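Cpftsy (Physcomitrella patens, PDB 4AK9) probably acts as the chloroplast signal recognition particle receptor, an SRP-type GTPase that helps deliver proteins to the thylakoid membrane. Local coordinates at residues L163-W166 with A167-G171. Sequence-based numbering, arbitrary orientation.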
ATOM      1  N   LEU A 163      24.914   7.169 -17.233  1.00 29.49           N
ATOM      2  CA  LEU A 163      25.358   5.807 -17.467  1.00 31.61           C
ATOM      3  C   LEU A 163      26.859   5.801 -17.705  1.00 29.09           C
ATOM      4  O   LEU A 163      27.566   4.895 -17.249  1.00 27.54           O
ATOM      5  CB  LEU A 163      24.605   5.217 -18.673  1.00 33.00           C
ATOM      6  CG  LEU A 163      24.616   3.700 -18.820  1.00 33.93           C
ATOM      7  CD1 LEU A 163      24.112   3.042 -17.530  1.00 36.20           C
ATOM      8  CD2 LEU A 163      23.757   3.301 -20.022  1.00 35.68           C
ATOM      9  N   GLU A 164      27.339   6.821 -18.406  1.00 33.80           N
ATOM     10  CA  GLU A 164      28.768   6.976 -18.704  1.00 34.68           C
ATOM     11  C   GLU A 164      29.595   7.037 -17.414  1.00 32.71           C
ATOM     12  O   GLU A 164      30.685   6.466 -17.314  1.00 28.89           O
ATOM     13  CB  GLU A 164      28.980   8.239 -19.543  1.00 41.90           C
ATOM     14  CG  GLU A 164      30.277   8.267 -20.339  1.00 51.29           C
ATOM     15  CD  GLU A 164      30.264   9.331 -21.429  1.00 59.12           C
ATOM     16  OE1 GLU A 164      29.378  10.221 -21.388  1.00 56.61           O
ATOM     17  OE2 GLU A 164      31.135   9.265 -22.328  1.00 63.31           O
ATOM     18  N   VAL A 165      29.050   7.694 -16.396  1.00 29.80           N
ATOM     19  CA  VAL A 165      29.729   7.762 -15.114  1.00 26.46           C
ATOM     20  C   VAL A 165      29.846   6.381 -14.477  1.00 30.67           C
ATOM     21  O   VAL A 165      30.886   6.008 -13.925  1.00 26.37           O
ATOM     22  CB  VAL A 165      29.016   8.746 -14.165  1.00 32.58           C
ATOM     23  CG1 VAL A 165      29.754   8.838 -12.853  1.00 36.42           C
ATOM     24  CG2 VAL A 165      28.916  10.131 -14.817  1.00 37.67           C
ATOM     25  N   TRP A 166      28.771   5.606 -14.572  1.00 32.23           N
ATOM     26  CA  TRP A 166      28.805   4.254 -14.050  1.00 27.78           C
ATOM     27  C   TRP A 166      29.749   3.373 -14.836  1.00 26.61           C
ATOM     28  O   TRP A 166      30.392   2.463 -14.263  1.00 26.40           O
ATOM     29  CB  TRP A 166      27.402   3.653 -14.039  1.00 27.28           C
ATOM     30  CG  TRP A 166      26.585   4.184 -12.906  1.00 26.97           C
ATOM     31  CD1 TRP A 166      25.619   5.143 -12.966  1.00 25.55           C
ATOM     32  CD2 TRP A 166      26.715   3.826 -11.531  1.00 30.43           C
ATOM     33  NE1 TRP A 166      25.101   5.369 -11.713  1.00 30.78           N
ATOM     34  CE2 TRP A 166      25.767   4.583 -10.816  1.00 32.62           C
ATOM     35  CE3 TRP A 166      27.530   2.922 -10.839  1.00 26.46           C
ATOM     36  CZ2 TRP A 166      25.609   4.462  -9.444  1.00 28.84           C
ATOM     37  CZ3 TRP A 166      27.377   2.808  -9.485  1.00 34.12           C
ATOM     38  CH2 TRP A 166      26.420   3.575  -8.795  1.00 32.29           C
ATOM     39  N   ALA A 167      29.844   3.616 -16.139  1.00 27.27           N
ATOM     40  CA  ALA A 167      30.748   2.802 -16.960  1.00 30.36           C
ATOM     41  C   ALA A 167      32.166   3.022 -16.439  1.00 30.76           C
ATOM     42  O   ALA A 167      32.939   2.071 -16.227  1.00 27.01           O
ATOM     43  CB  ALA A 167      30.636   3.194 -18.423  1.00 28.36           C
ATOM     44  N   GLN A 168      32.473   4.287 -16.171  1.00 27.38           N
ATOM     45  CA  GLN A 168      33.794   4.672 -15.647  1.00 29.76           C
ATOM     46  C   GLN A 168      34.114   4.093 -14.284  1.00 29.99           C
ATOM     47  O   GLN A 168      35.186   3.498 -14.090  1.00 31.95           O
ATOM     48  CB  GLN A 168      33.931   6.196 -15.600  1.00 29.26           C
ATOM     49  CG  GLN A 168      34.132   6.811 -16.968  1.00 35.51           C
ATOM     50  CD  GLN A 168      35.480   6.418 -17.578  1.00 42.04           C
ATOM     51  OE1 GLN A 168      36.539   6.741 -17.032  1.00 38.82           O
ATOM     52  NE2 GLN A 168      35.437   5.709 -18.714  1.00 46.11           N
ATOM     53  N   ARG A 169      33.195   4.252 -13.336  1.00 26.86           N
ATOM     54  CA  ARG A 169      33.389   3.709 -11.999  1.00 23.98           C
ATOM     55  C   ARG A 169      33.592   2.200 -12.020  1.00 31.22           C
ATOM     56  O   ARG A 169      34.340   1.635 -11.192  1.00 30.71           O
ATOM     57  CB  ARG A 169      32.174   4.061 -11.131  1.00 35.47           C
ATOM     58  CG  ARG A 169      32.227   3.544  -9.711  1.00 40.09           C
ATOM     59  CD  ARG A 169      31.120   4.194  -8.877  1.00 43.79           C
ATOM     60  NE  ARG A 169      31.080   5.634  -9.132  1.00 41.95           N
ATOM     61  CZ  ARG A 169      29.984   6.331  -9.408  1.00 44.02           C
ATOM     62  NH1 ARG A 169      28.785   5.744  -9.427  1.00 48.85           N
ATOM     63  NH2 ARG A 169      30.082   7.630  -9.638  1.00 42.41           N
ATOM     64  N   THR A 170      32.936   1.536 -12.971  1.00 29.01           N
ATOM     65  CA  THR A 170      32.974   0.083 -12.957  1.00 32.04           C
ATOM     66  C   THR A 170      33.962  -0.484 -13.938  1.00 33.72           C
ATOM     67  O   THR A 170      34.192  -1.696 -13.942  1.00 39.27           O
ATOM     68  CB  THR A 170      31.598  -0.541 -13.256  1.00 29.17           C
ATOM     69  OG1 THR A 170      31.136  -0.068 -14.529  1.00 30.61           O
ATOM     70  CG2 THR A 170      30.606  -0.185 -12.164  1.00 29.44           C
ATOM     71  N   GLY A 171      34.542   0.359 -14.781  1.00 31.64           N
ATOM     72  CA  GLY A 171      35.498  -0.145 -15.755  1.00 33.53           C
ATOM     73  C   GLY A 171      34.813  -0.869 -16.903  1.00 36.69           C
ATOM     74  O   GLY A 171      35.384  -1.772 -17.513  1.00 37.44           O
TER
HETATM   75  O   HOH W   1      32.669   5.852 -19.466  1.00 43.54           O
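W166 and R169 meet in a cation-pi contact near the C-terminal end of helix 158-170, which a Schellman motif closes in the SRP-type GTPase domain. R169 CZ lies 4.4 Å from the centroid of the W166 six-membered ring, almost on its normal, while the planes stand 79° apart, so the guanidinium comes edge-on over the indole face. R169 NH1 leads, 3.3 Å from W166 CZ3; a bend at the third torsion folds the group back over the ring, and R169 NH2 rests 3.5 Å from V165 CG1. Replacing W166 by an alanine would take away the face under R169 NH1 and is likely to leave the guanidinium freer to turn.

Successive i+4 bonds satisfy the carbonyls of L163, E164 and V165, the straightest being R169 N to V165 O (3.0 Å, 170°). E164 O also accepts from a water that in turn accepts from Q168 NE2. G171, with positive phi, is the C-prime residue: S172 N is directed to A167 O, and G171 N makes a weak 3.3 Å bond to Q168 O. W166 O is gripped twice, by T170 N and T170 OG1, from opposite faces of the carbonyl plane; T170 OG1 also bonds to S172 OG. L163 and A167 pack on M149 of strand 147-150 and I174 of strand 173-175, and W166 touches T130 of the probable P-loop. T170 chi1 of 57° places the hydroxyl between its own N and C, where T170 OG1 donates to W166 O at 2.7 Å.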